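PDB 7CBD: exoglucanase A from Cellulomonas fimi, which hydrolyses beta-1,4-glucosidic bonds of cellulose with inversion at the anomeric carbon, releasing cellobiose from non-reducing chain ends, through the family 6 catalytic domain held in this chain. Local coordinates for residues A[25-31]-A[415-420]; A[96-101]-A[166-170]; A[300-306]-A[425-429]; A[377-383]-A[411-415]. All coordinates share one frame; numbering follows the deposited sequence.

Interaction 1. Residues A[25-31]-A[415-420]; sequences VNAAAGR and WFEEQF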
loop_
_atom_site.group_PDB
_atom_site.type_symbol
_atom_site.label_atom_id
_atom_site.label_comp_id
_atom_site.label_asym_id
_atom_site.label_seq_id
_atom_site.Cartn_x
_atom_site.Cartn_y
_atom_site.Cartn_z
ATOM N N VAL A 25 -7.376 -12.475 -11.583
ATOM C CA VAL A 25 -6.689 -11.834 -12.699
ATOM C C VAL A 25 -6.870 -12.651 -13.971
ATOM O O VAL A 25 -7.167 -12.107 -15.042
ATOM C CB VAL A 25 -5.202 -11.621 -12.368
ATOM C CG1 VAL A 25 -4.466 -11.108 -13.596
ATOM C CG2 VAL A 25 -5.044 -10.668 -11.200
ATOM N N ASN A 26 -6.696 -13.970 -13.879
ATOM C CA ASN A 26 -6.858 -14.807 -15.065
ATOM C C ASN A 26 -8.288 -14.760 -15.603
ATOM O O ASN A 26 -8.495 -14.834 -16.820
ATOM C CB ASN A 26 -6.419 -16.243 -14.768
ATOM C CG ASN A 26 -4.908 -16.390 -14.717
ATOM O OD1 ASN A 26 -4.182 -15.719 -15.448
ATOM N ND2 ASN A 26 -4.430 -17.274 -13.853
ATOM N N ALA A 27 -9.287 -14.654 -14.725
ATOM C CA ALA A 27 -10.656 -14.490 -15.201
ATOM C C ALA A 27 -10.813 -13.172 -15.948
ATOM O O ALA A 27 -11.444 -13.119 -17.012
ATOM C CB ALA A 27 -11.639 -14.589 -14.033
ATOM N N ALA A 28 -10.224 -12.096 -15.416
ATOM C CA ALA A 28 -10.234 -10.823 -16.126
ATOM C C ALA A 28 -9.561 -10.948 -17.487
ATOM O O ALA A 28 -10.032 -10.369 -18.474
ATOM C CB ALA A 28 -9.562 -9.743 -15.283
ATOM N N ALA A 29 -8.463 -11.707 -17.559
ATOM C CA ALA A 29 -7.778 -11.903 -18.835
ATOM C C ALA A 29 -8.683 -12.611 -19.834
ATOM O O ALA A 29 -8.723 -12.247 -21.015
ATOM C CB ALA A 29 -6.489 -12.697 -18.622
ATOM N N GLY A 30 -9.423 -13.624 -19.372
ATOM C CA GLY A 30 -10.358 -14.313 -20.243
ATOM C C GLY A 30 -11.412 -13.389 -20.815
ATOM O O GLY A 30 -11.827 -13.547 -21.966
ATOM N N ARG A 31 -11.844 -12.399 -20.032
ATOM C CA ARG A 31 -12.835 -11.446 -20.510
ATOM C C ARG A 31 -12.254 -10.454 -21.505
ATOM O O ARG A 31 -13.018 -9.691 -22.106
ATOM C CB ARG A 31 -13.498 -10.729 -19.332
ATOM C CG ARG A 31 -14.311 -11.667 -18.457
ATOM C CD ARG A 31 -15.138 -10.927 -17.422
ATOM N NE ARG A 31 -14.331 -10.296 -16.374
ATOM C CZ ARG A 31 -13.967 -10.887 -15.236
ATOM N NH1 ARG A 31 -13.269 -10.216 -14.330
ATOM N NH2 ARG A 31 -14.294 -12.148 -15.003
ATOM N N TRP A 415 -13.586 -6.923 -7.148
ATOM C CA TRP A 415 -12.929 -6.771 -8.440
ATOM C C TRP A 415 -13.502 -5.583 -9.200
ATOM O O TRP A 415 -14.722 -5.457 -9.357
ATOM C CB TRP A 415 -13.086 -8.036 -9.280
ATOM C CG TRP A 415 -12.204 -7.970 -10.462
ATOM C CD1 TRP A 415 -12.562 -7.664 -11.745
ATOM C CD2 TRP A 415 -10.786 -8.142 -10.468
ATOM N NE1 TRP A 415 -11.454 -7.655 -12.551
ATOM C CE2 TRP A 415 -10.350 -7.944 -11.790
ATOM C CE3 TRP A 415 -9.840 -8.456 -9.481
ATOM C CZ2 TRP A 415 -9.020 -8.051 -12.154
ATOM C CZ3 TRP A 415 -8.516 -8.562 -9.851
ATOM C CH2 TRP A 415 -8.119 -8.363 -11.178
ATOM N N PHE A 416 -12.619 -4.721 -9.692
ATOM C CA PHE A 416 -12.997 -3.480 -10.362
ATOM C C PHE A 416 -12.551 -3.603 -11.818
ATOM O O PHE A 416 -11.410 -3.290 -12.163
ATOM C CB PHE A 416 -12.317 -2.317 -9.645
ATOM C CG PHE A 416 -12.882 -0.959 -9.977
ATOM C CD1 PHE A 416 -12.526 0.136 -9.208
ATOM C CD2 PHE A 416 -13.754 -0.766 -11.044
ATOM C CE1 PHE A 416 -13.017 1.396 -9.493
ATOM C CE2 PHE A 416 -14.256 0.506 -11.332
ATOM C CZ PHE A 416 -13.888 1.583 -10.557
ATOM N N GLU A 417 -13.484 -4.033 -12.674
ATOM C CA GLU A 417 -13.155 -4.454 -14.034
ATOM C C GLU A 417 -12.452 -3.359 -14.830
ATOM O O GLU A 417 -11.363 -3.574 -15.379
ATOM C CB GLU A 417 -14.433 -4.889 -14.748
ATOM C CG GLU A 417 -14.192 -5.548 -16.100
ATOM C CD GLU A 417 -13.758 -6.999 -15.982
ATOM O OE1 GLU A 417 -13.643 -7.495 -14.841
ATOM O OE2 GLU A 417 -13.533 -7.650 -17.023
ATOM N N GLU A 418 -13.079 -2.179 -14.910
ATOM C CA GLU A 418 -12.543 -1.091 -15.722
ATOM C C GLU A 418 -11.221 -0.597 -15.164
ATOM O O GLU A 418 -10.295 -0.279 -15.923
ATOM C CB GLU A 418 -13.542 0.064 -15.770
ATOM C CG GLU A 418 -14.887 -0.301 -16.354
ATOM C CD GLU A 418 -15.935 -0.511 -15.292
ATOM O OE1 GLU A 418 -15.650 -1.242 -14.315
ATOM O OE2 GLU A 418 -17.037 0.063 -15.437
ATOM N N GLN A 419 -11.124 -0.521 -13.838
ATOM C CA GLN A 419 -9.899 -0.055 -13.210
ATOM C C GLN A 419 -8.739 -0.991 -13.516
ATOM O O GLN A 419 -7.630 -0.531 -13.808
ATOM C CB GLN A 419 -10.109 0.064 -11.708
ATOM C CG GLN A 419 -8.891 0.569 -10.967
ATOM C CD GLN A 419 -9.096 0.531 -9.474
ATOM O OE1 GLN A 419 -9.327 -0.534 -8.904
ATOM N NE2 GLN A 419 -9.040 1.698 -8.829
ATOM N N PHE A 420 -8.972 -2.306 -13.477
ATOM C CA PHE A 420 -7.885 -3.227 -13.789
ATOM C C PHE A 420 -7.437 -3.089 -15.238
ATOM O O PHE A 420 -6.238 -3.155 -15.522
ATOM C CB PHE A 420 -8.257 -4.672 -13.476
ATOM C CG PHE A 420 -7.092 -5.621 -13.574
ATOM C CD1 PHE A 420 -6.011 -5.510 -12.705
ATOM C CD2 PHE A 420 -7.062 -6.612 -14.537
ATOM C CE1 PHE A 420 -4.942 -6.373 -12.788
ATOM C CE2 PHE A 420 -5.985 -7.483 -14.620
ATOM C CZ PHE A 420 -4.929 -7.363 -13.745
HETATM O O HOH W 1 -11.042 -7.783 -18.067
#
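Glu417 starts with its CG trans to the main-chain N (chi1 -171°) and then bends at chi2, which swings the carboxylate back to Arg31, whose own chain bends at chi3 to turn its NE/NH1 edge to the carboxylate. In this contact of the family 6 catalytic domain, the C-terminal part of helix 19-30 and the residue after it lie against Trp415 and the start of helix 417-425, for which Phe416 is the N-cap. The salt bridge is a side-on, two-nitrogen grip. Arg31 NE reaches Glu417 OE2 at 2.8 Å in a nearly straight bond (173°), while Arg31 NH1 takes the syn lone pair of Glu417 OE1 at 2.8 Å. The two planes are turned 44° apart, and NE stands out of the carboxylate plane, so the fork is twisted. Beside the salt bridge the contact is apolar. Ala28, small enough to let the indole come close, sets its CB 3.6 Å from Trp415 CZ2. Branched Val25 serves both rings, CG2 meeting Trp415 CH2 at 3.8 Å and CG1 meeting Phe420 CZ at 3.8 Å. A water ties the segments once more, donating to Ala28 O at 2.8 Å and to Glu417 OE2 at 2.7 Å.

Interaction 2. Residues A[96-101]-A[166-170]; sequences LPGRDC and AAPYY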
loop_
_atom_site.group_PDB
_atom_site.type_symbol
_atom_site.label_atom_id
_atom_site.label_comp_id
_atom_site.label_asym_id
_atom_site.label_seq_id
_atom_site.Cartn_x
_atom_site.Cartn_y
_atom_site.Cartn_z
ATOM N N LEU A 96 -7.857 -1.793 13.078
ATOM C CA LEU A 96 -7.822 -1.049 14.335
ATOM C C LEU A 96 -9.206 -0.517 14.699
ATOM O O LEU A 96 -10.007 -0.171 13.820
ATOM C CB LEU A 96 -6.885 0.151 14.245
ATOM C CG LEU A 96 -5.417 -0.152 14.500
ATOM C CD1 LEU A 96 -4.571 1.010 14.048
ATOM C CD2 LEU A 96 -5.139 -0.478 15.951
ATOM N N PRO A 97 -9.503 -0.403 15.992
ATOM C CA PRO A 97 -10.689 0.362 16.399
ATOM C C PRO A 97 -10.606 1.770 15.825
ATOM O O PRO A 97 -9.542 2.389 15.823
ATOM C CB PRO A 97 -10.597 0.374 17.933
ATOM C CG PRO A 97 -9.714 -0.800 18.263
ATOM C CD PRO A 97 -8.721 -0.874 17.149
ATOM N N GLY A 98 -11.733 2.265 15.316
ATOM C CA GLY A 98 -11.752 3.583 14.707
ATOM C C GLY A 98 -10.924 3.688 13.444
ATOM O O GLY A 98 -10.425 4.773 13.122
ATOM N N ARG A 99 -10.781 2.581 12.708
ATOM C CA ARG A 99 -9.934 2.536 11.523
ATOM C C ARG A 99 -10.274 3.662 10.555
ATOM O O ARG A 99 -11.439 4.025 10.381
ATOM C CB ARG A 99 -10.142 1.200 10.805
ATOM C CG ARG A 99 -8.912 0.688 10.082
ATOM C CD ARG A 99 -9.191 -0.610 9.344
ATOM N NE ARG A 99 -10.070 -0.385 8.205
ATOM C CZ ARG A 99 -10.610 -1.352 7.474
ATOM N NH1 ARG A 99 -10.355 -2.628 7.748
ATOM N NH2 ARG A 99 -11.405 -1.039 6.460
ATOM N N ASP A 100 -9.239 4.214 9.923
ATOM C CA ASP A 100 -9.393 5.243 8.891
ATOM C C ASP A 100 -10.172 6.449 9.421
ATOM O O ASP A 100 -11.192 6.854 8.865
ATOM C CB ASP A 100 -10.054 4.678 7.628
ATOM C CG ASP A 100 -9.440 3.370 7.185
ATOM O OD1 ASP A 100 -8.274 3.367 6.741
ATOM O OD2 ASP A 100 -10.119 2.332 7.287
ATOM N N CYS A 101 -9.661 7.032 10.508
ATOM C CA CYS A 101 -10.441 8.020 11.250
ATOM C C CYS A 101 -10.710 9.302 10.472
ATOM O O CYS A 101 -11.672 10.008 10.794
ATOM C CB CYS A 101 -9.778 8.339 12.587
ATOM S SG CYS A 101 -8.122 9.059 12.467
ATOM N N ALA A 166 -9.951 8.027 18.128
ATOM C CA ALA A 166 -9.205 6.838 17.738
ATOM C C ALA A 166 -7.797 6.825 18.313
ATOM O O ALA A 166 -7.222 5.746 18.487
ATOM C CB ALA A 166 -9.145 6.731 16.211
ATOM N N ALA A 167 -7.237 8.003 18.609
ATOM C CA ALA A 167 -5.833 8.130 19.005
ATOM C C ALA A 167 -5.382 7.142 20.072
ATOM O O ALA A 167 -4.385 6.438 19.838
ATOM C CB ALA A 167 -5.500 9.585 19.371
ATOM N N PRO A 168 -6.027 7.033 21.236
ATOM C CA PRO A 168 -5.531 6.063 22.222
ATOM C C PRO A 168 -5.614 4.632 21.728
ATOM O O PRO A 168 -4.767 3.807 22.088
ATOM C CB PRO A 168 -6.419 6.312 23.448
ATOM C CG PRO A 168 -7.649 6.948 22.898
ATOM C CD PRO A 168 -7.189 7.784 21.748
ATOM N N TYR A 169 -6.589 4.325 20.874
ATOM C CA TYR A 169 -6.733 2.967 20.372
ATOM C C TYR A 169 -5.731 2.646 19.275
ATOM O O TYR A 169 -5.290 1.500 19.176
ATOM C CB TYR A 169 -8.174 2.727 19.930
ATOM C CG TYR A 169 -9.122 2.991 21.069
ATOM C CD1 TYR A 169 -9.125 2.168 22.186
ATOM C CD2 TYR A 169 -9.976 4.082 21.055
ATOM C CE1 TYR A 169 -9.969 2.407 23.245
ATOM C CE2 TYR A 169 -10.822 4.330 22.108
ATOM C CZ TYR A 169 -10.814 3.490 23.201
ATOM O OH TYR A 169 -11.655 3.735 24.256
ATOM N N TYR A 170 -5.344 3.630 18.459
ATOM C CA TYR A 170 -4.257 3.383 17.516
ATOM C C TYR A 170 -2.965 3.104 18.265
ATOM O O TYR A 170 -2.237 2.164 17.936
ATOM C CB TYR A 170 -4.056 4.576 16.582
ATOM C CG TYR A 170 -5.109 4.815 15.520
ATOM C CD1 TYR A 170 -4.923 5.818 14.581
ATOM C CD2 TYR A 170 -6.282 4.062 15.448
ATOM C CE1 TYR A 170 -5.865 6.085 13.605
ATOM C CE2 TYR A 170 -7.243 4.313 14.455
ATOM C CZ TYR A 170 -7.026 5.338 13.548
ATOM O OH TYR A 170 -7.954 5.640 12.572
#
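A buried loop-to-helix contact, centred on a tyrosine whose hydroxyl bonds to the loop backbone, joins the loop after strand 87-93 to helix 161-182, on the proton-donor side of the family 6 active site. Tyr170 carries it. Its OH donates to Gly98 O at 2.7 Å, approaching from above the carbonyl plane, and receives a weak bond from Cys101 N at 3.0 Å (133°). One phenol oxygen thus holds two backbone groups on successive parts of the loop, a task suited to tyrosine, which has the length to reach them and a hydroxyl that both gives and accepts. The ring is met at its edge by Pro97 O, 3.3 Å from Tyr170 CE2, and obliquely by Leu96 CD1, 3.8 Å from Tyr170 CD2, and by Cys101 SG in a sulfur-aromatic contact. Leu96 to Arg99 form a type II turn, with Gly98 at positive phi and close to Ala166, whose methyl lies over one face of the Tyr170 ring, toward its rim. Farther along the helix, Pro97 CB packs on Tyr169 CB at 3.9 Å, while the Tyr169 hydroxyl leads away to Asp114.

Arg99 and Asp100 turn from the helix and form a salt bridge, Arg99 NE to Asp100 OD2 at 2.9 Å. Asp100 OD1 is hydrogen-bonded to Tyr94 OH and lies close to Asp149, the predicted proton donor. The disulfide from Cys101 to Cys163 fastens the loop covalently to the same helix 161-182, helix 153-156 touches Cys101 and Tyr170, and helix 114-132 packs against Leu96, Pro97 and Tyr169.

Interaction 3. Residues A[300-306]-A[425-429]; sequences GWGGPNR and KNAYP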
loop_
_atom_site.group_PDB
_atom_site.type_symbol
_atom_site.label_atom_id
_atom_site.label_comp_id
_atom_site.label_asym_id
_atom_site.label_seq_id
_atom_site.Cartn_x
_atom_site.Cartn_y
_atom_site.Cartn_z
ATOM N N GLY A 300 2.658 3.318 -11.162
ATOM C CA GLY A 300 3.476 3.426 -12.363
ATOM C C GLY A 300 3.211 4.669 -13.197
ATOM O O GLY A 300 4.138 5.231 -13.790
ATOM N N TRP A 301 1.951 5.097 -13.290
ATOM C CA TRP A 301 1.582 6.271 -14.095
ATOM C C TRP A 301 2.156 6.206 -15.515
ATOM O O TRP A 301 2.825 7.129 -15.990
ATOM C CB TRP A 301 1.951 7.575 -13.380
ATOM C CG TRP A 301 1.105 7.791 -12.179
ATOM C CD1 TRP A 301 1.481 7.672 -10.869
ATOM C CD2 TRP A 301 -0.289 8.122 -12.169
ATOM N NE1 TRP A 301 0.408 7.926 -10.042
ATOM C CE2 TRP A 301 -0.692 8.197 -10.816
ATOM C CE3 TRP A 301 -1.240 8.360 -13.172
ATOM C CZ2 TRP A 301 -2.002 8.506 -10.443
ATOM C CZ3 TRP A 301 -2.540 8.670 -12.800
ATOM C CH2 TRP A 301 -2.909 8.736 -11.447
ATOM N N GLY A 302 1.881 5.099 -16.196
ATOM C CA GLY A 302 2.304 4.896 -17.563
ATOM C C GLY A 302 1.184 5.117 -18.560
ATOM O O GLY A 302 0.208 5.831 -18.306
ATOM N N GLY A 303 1.333 4.498 -19.725
ATOM C CA GLY A 303 0.383 4.680 -20.792
ATOM C C GLY A 303 0.641 5.952 -21.571
ATOM O O GLY A 303 1.622 6.666 -21.341
ATOM N N PRO A 304 -0.250 6.260 -22.517
ATOM C CA PRO A 304 -0.002 7.388 -23.432
ATOM C C PRO A 304 0.003 8.750 -22.761
ATOM O O PRO A 304 0.557 9.698 -23.334
ATOM C CB PRO A 304 -1.133 7.269 -24.465
ATOM C CG PRO A 304 -2.198 6.471 -23.779
ATOM C CD PRO A 304 -1.476 5.520 -22.861
ATOM N N ASN A 305 -0.584 8.890 -21.573
ATOM C CA ASN A 305 -0.598 10.192 -20.914
ATOM C C ASN A 305 0.682 10.492 -20.143
ATOM O O ASN A 305 0.823 11.602 -19.620
ATOM C CB ASN A 305 -1.813 10.331 -19.986
ATOM C CG ASN A 305 -3.124 10.382 -20.749
ATOM O OD1 ASN A 305 -3.147 10.259 -21.970
ATOM N ND2 ASN A 305 -4.224 10.558 -20.030
ATOM N N ARG A 306 1.608 9.554 -20.057
ATOM C CA ARG A 306 2.841 9.800 -19.314
ATOM C C ARG A 306 3.745 10.724 -20.116
ATOM O O ARG A 306 4.077 10.406 -21.268
ATOM C CB ARG A 306 3.567 8.488 -19.027
ATOM C CG ARG A 306 4.854 8.661 -18.225
ATOM C CD ARG A 306 5.622 7.360 -18.121
ATOM N NE ARG A 306 6.812 7.462 -17.278
ATOM C CZ ARG A 306 6.828 7.244 -15.965
ATOM N NH1 ARG A 306 5.701 6.949 -15.321
ATOM N NH2 ARG A 306 7.969 7.342 -15.293
ATOM N N LYS A 425 -3.145 -1.348 -18.841
ATOM C CA LYS A 425 -2.811 -0.508 -19.989
ATOM C C LYS A 425 -1.794 0.560 -19.617
ATOM O O LYS A 425 -0.920 0.901 -20.419
ATOM C CB LYS A 425 -4.068 0.169 -20.522
ATOM C CG LYS A 425 -5.004 -0.733 -21.289
ATOM C CD LYS A 425 -6.212 0.084 -21.729
ATOM C CE LYS A 425 -6.928 -0.527 -22.901
ATOM N NZ LYS A 425 -7.451 -1.867 -22.588
ATOM N N ASN A 426 -1.906 1.114 -18.410
ATOM C CA ASN A 426 -1.089 2.248 -18.000
ATOM C C ASN A 426 0.104 1.839 -17.152
ATOM O O ASN A 426 0.679 2.679 -16.453
ATOM C CB ASN A 426 -1.940 3.292 -17.273
ATOM C CG ASN A 426 -2.868 4.037 -18.209
ATOM O OD1 ASN A 426 -2.879 3.792 -19.417
ATOM N ND2 ASN A 426 -3.656 4.955 -17.659
ATOM N N ALA A 427 0.500 0.575 -17.207
ATOM C CA ALA A 427 1.621 0.127 -16.396
ATOM C C ALA A 427 2.910 0.817 -16.824
ATOM O O ALA A 427 3.139 1.072 -18.011
ATOM C CB ALA A 427 1.785 -1.380 -16.527
ATOM N N TYR A 428 3.743 1.139 -15.843
ATOM C CA TYR A 428 5.106 1.584 -16.096
ATOM C C TYR A 428 6.008 0.987 -15.023
ATOM O O TYR A 428 5.810 1.275 -13.837
ATOM C CB TYR A 428 5.234 3.107 -16.095
ATOM C CG TYR A 428 6.608 3.533 -16.546
ATOM C CD1 TYR A 428 6.885 3.727 -17.893
ATOM C CD2 TYR A 428 7.647 3.697 -15.631
ATOM C CE1 TYR A 428 8.151 4.092 -18.314
ATOM C CE2 TYR A 428 8.920 4.061 -16.045
ATOM C CZ TYR A 428 9.163 4.258 -17.388
ATOM O OH TYR A 428 10.416 4.627 -17.824
ATOM N N PRO A 429 7.016 0.170 -15.388
ATOM C CA PRO A 429 7.383 -0.246 -16.751
ATOM C C PRO A 429 6.264 -0.990 -17.475
ATOM O O PRO A 429 5.331 -1.497 -16.849
ATOM C CB PRO A 429 8.567 -1.187 -16.521
ATOM C CG PRO A 429 9.134 -0.775 -15.195
ATOM C CD PRO A 429 7.962 -0.342 -14.378
HETATM O O HOH W 2 3.731 3.052 -19.867
HETATM O O HOH W 3 10.600 7.150 -16.666
#
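The guanidinium of Arg306 lies flat on the Tyr428 ring, the planes only 6° apart and Arg306 CZ 3.7 Å from the ring centroid, 11° off its normal. In this stacked cation-pi pair CZ, the centre of the guanidinium, sits over the middle of the ring and NH2 reaches toward Tyr428 CE2. At the guanidinium's edge, Arg306 NH1 donates to Trp301 O at 3.0 Å, in the guanidinium plane though well above the plane of the carbonyl. Arg306 can lie this way because its chain is fully extended from CG to NE, while Tyr428 holds its ring trans to the backbone N (chi1 -172°). A water joins Arg306 NH2 and Tyr428 OH beyond the stack.

The contact ties the loop after strand 291-295 to the segment that leaves helix 417-425 in this catalytic domain. Glycines let the backbones approach: Gly302 N gives a weak bond to Asn426 O at 2.7 Å, and Gly302 CA lies 3.7 Å from Tyr428 CB. A second water links Gly303 N with Ala427 O. Asn426 ND2 is turned to Gly339 O.

Stacking leaves the guanidinium's rim available for hydrogen bonds, so the positive charge is probably stabilised partly by the pi cloud and partly by a carbonyl and a water.

Interaction 4. Residues A[377-383]-A[411-415]; sequences IPNDQGK and LAGQW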
loop_
_atom_site.group_PDB
_atom_site.type_symbol
_atom_site.label_atom_id
_atom_site.label_comp_id
_atom_site.label_asym_id
_atom_site.label_seq_id
_atom_site.Cartn_x
_atom_site.Cartn_y
_atom_site.Cartn_z
ATOM N N ILE A 377 -24.149 2.273 -2.370
ATOM C CA ILE A 377 -24.861 1.080 -2.836
ATOM C C ILE A 377 -25.235 0.217 -1.632
ATOM O O ILE A 377 -24.409 0.037 -0.721
ATOM C CB ILE A 377 -24.005 0.304 -3.844
ATOM C CG1 ILE A 377 -24.855 -0.717 -4.606
ATOM C CG2 ILE A 377 -22.781 -0.349 -3.189
ATOM C CD1 ILE A 377 -25.335 -0.217 -5.947
ATOM N N PRO A 378 -26.466 -0.292 -1.565
ATOM C CA PRO A 378 -26.802 -1.260 -0.514
ATOM C C PRO A 378 -25.975 -2.527 -0.682
ATOM O O PRO A 378 -25.725 -2.982 -1.801
ATOM C CB PRO A 378 -28.293 -1.530 -0.744
ATOM C CG PRO A 378 -28.783 -0.346 -1.533
ATOM C CD PRO A 378 -27.628 0.057 -2.396
ATOM N N ASN A 379 -25.545 -3.097 0.443
ATOM C CA ASN A 379 -24.619 -4.219 0.361
ATOM C C ASN A 379 -24.685 -5.076 1.619
ATOM O O ASN A 379 -25.007 -4.591 2.711
ATOM C CB ASN A 379 -23.184 -3.737 0.115
ATOM C CG ASN A 379 -22.618 -2.959 1.284
ATOM O OD1 ASN A 379 -22.011 -3.534 2.188
ATOM N ND2 ASN A 379 -22.794 -1.643 1.264
ATOM N N ASP A 380 -24.356 -6.359 1.448
ATOM C CA ASP A 380 -24.356 -7.337 2.526
ATOM C C ASP A 380 -23.024 -7.407 3.266
ATOM O O ASP A 380 -22.763 -8.393 3.965
ATOM C CB ASP A 380 -24.777 -8.720 2.011
ATOM C CG ASP A 380 -23.848 -9.268 0.931
ATOM O OD1 ASP A 380 -22.858 -8.595 0.568
ATOM O OD2 ASP A 380 -24.114 -10.391 0.442
ATOM N N GLN A 381 -22.171 -6.396 3.108
ATOM C CA GLN A 381 -21.020 -6.208 3.977
ATOM C C GLN A 381 -21.264 -5.150 5.043
ATOM O O GLN A 381 -20.451 -5.016 5.962
ATOM C CB GLN A 381 -19.791 -5.810 3.153
ATOM C CG GLN A 381 -19.333 -6.865 2.175
ATOM C CD GLN A 381 -17.947 -6.579 1.657
ATOM O OE1 GLN A 381 -17.140 -5.942 2.338
ATOM N NE2 GLN A 381 -17.658 -7.045 0.449
ATOM N N GLY A 382 -22.362 -4.403 4.948
ATOM C CA GLY A 382 -22.565 -3.279 5.841
ATOM C C GLY A 382 -21.562 -2.164 5.663
ATOM O O GLY A 382 -21.415 -1.326 6.559
ATOM N N LYS A 383 -20.860 -2.132 4.530
ATOM C CA LYS A 383 -19.879 -1.088 4.285
ATOM C C LYS A 383 -20.577 0.236 4.005
ATOM O O LYS A 383 -21.703 0.278 3.498
ATOM C CB LYS A 383 -18.993 -1.457 3.098
ATOM C CG LYS A 383 -17.622 -1.979 3.488
ATOM C CD LYS A 383 -16.935 -2.600 2.291
ATOM C CE LYS A 383 -15.547 -3.097 2.635
ATOM N NZ LYS A 383 -15.097 -4.116 1.653
ATOM N N LEU A 411 -17.405 -2.210 -3.795
ATOM C CA LEU A 411 -16.893 -2.098 -2.435
ATOM C C LEU A 411 -15.404 -2.426 -2.397
ATOM O O LEU A 411 -14.873 -3.136 -3.255
ATOM C CB LEU A 411 -17.609 -3.081 -1.509
ATOM C CG LEU A 411 -19.108 -2.915 -1.258
ATOM C CD1 LEU A 411 -19.610 -4.022 -0.335
ATOM C CD2 LEU A 411 -19.419 -1.541 -0.676
ATOM N N ALA A 412 -14.727 -1.896 -1.380
ATOM C CA ALA A 412 -13.309 -2.170 -1.201
ATOM C C ALA A 412 -13.046 -3.670 -1.220
ATOM O O ALA A 412 -13.770 -4.448 -0.594
ATOM C CB ALA A 412 -12.845 -1.579 0.129
ATOM N N GLY A 413 -12.020 -4.077 -1.969
ATOM C CA GLY A 413 -11.652 -5.470 -2.071
ATOM C C GLY A 413 -12.332 -6.233 -3.188
ATOM O O GLY A 413 -11.879 -7.330 -3.535
ATOM N N GLN A 414 -13.408 -5.693 -3.751
ATOM C CA GLN A 414 -14.097 -6.337 -4.856
ATOM C C GLN A 414 -13.398 -6.029 -6.178
ATOM O O GLN A 414 -12.710 -5.013 -6.326
ATOM C CB GLN A 414 -15.553 -5.876 -4.908
ATOM C CG GLN A 414 -16.355 -6.267 -3.676
ATOM C CD GLN A 414 -16.470 -7.768 -3.521
ATOM O OE1 GLN A 414 -17.007 -8.451 -4.391
ATOM N NE2 GLN A 414 -15.965 -8.292 -2.414
ATOM N N TRP A 415 -13.586 -6.923 -7.148
ATOM C CA TRP A 415 -12.929 -6.771 -8.440
ATOM C C TRP A 415 -13.502 -5.583 -9.200
ATOM O O TRP A 415 -14.722 -5.457 -9.357
ATOM C CB TRP A 415 -13.086 -8.036 -9.280
ATOM C CG TRP A 415 -12.204 -7.970 -10.462
ATOM C CD1 TRP A 415 -12.562 -7.664 -11.745
ATOM C CD2 TRP A 415 -10.786 -8.142 -10.468
ATOM N NE1 TRP A 415 -11.454 -7.655 -12.551
ATOM C CE2 TRP A 415 -10.350 -7.944 -11.790
ATOM C CE3 TRP A 415 -9.840 -8.456 -9.481
ATOM C CZ2 TRP A 415 -9.020 -8.051 -12.154
ATOM C CZ3 TRP A 415 -8.516 -8.562 -9.851
ATOM C CH2 TRP A 415 -8.119 -8.363 -11.178
HETATM O O HOH W 4 -14.827 -6.825 -0.283
#
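Leu411 points into the loop 377-383 and is met there along its whole side chain. Its CB lies 3.9 Å from Lys383 CD, and CG faces the same methylene a little farther off. Of the two branches, CD1 enters between two amides, 3.5 Å from Asn379 OD1 and 3.6 Å from Gln381 CD, while CD2 rests 3.8 Å from Lys383 CB. Leucine suits the place because its forked end can touch three residues at once.

Both loops belong to the family 6 catalytic domain, close to Asp371, a predicted active-site residue, whose side chain is about 6 Å from that of Ala412. Leu411 to Gln414 form a type II turn, with Gly413 at positive phi.

The stem of Lys383 crosses Leu411 at an oblique angle and, in one of two modelled positions, carries NZ on to Ala412 O at 2.6 Å. In that position NZ is held by a carbonyl of the other loop and by the amide oxygen of Gln381 in its own.

Asn379 braces its own loop, its CG held between the backbone N and carbonyl carbon (chi1 67°). OD1 takes Lys383 N on a lone pair in the carbonyl plane, and ND2 donates to both Ile377 O and Lys383 O, the latter nearly straight (175°). One water accepts from Gln381 NE2 and donates to Ala412 O at 2.6 Å.

From the N terminus, helix 19-30 opens interaction 1, whose loop of almost four hundred residues closes only at the start of helix 417-425. Within that span, interaction 2 closes a short excursion, from the loop after strand 87-93 to helix 161-182, before interactions 3 and 4 open. Interaction 3 starts in the loop after strand 291-295 and closes beyond helix 417-425, so it crosses interaction 1. Interaction 4 lies within the spans of both; its second segment ends on Trp415, which does its packing in interaction 1. The region around helix 417-425 is thus tied to helix 19-30 (interaction 1), the loop after strand 291-295 (interaction 3) and the loop after strand 358-362 (interaction 4).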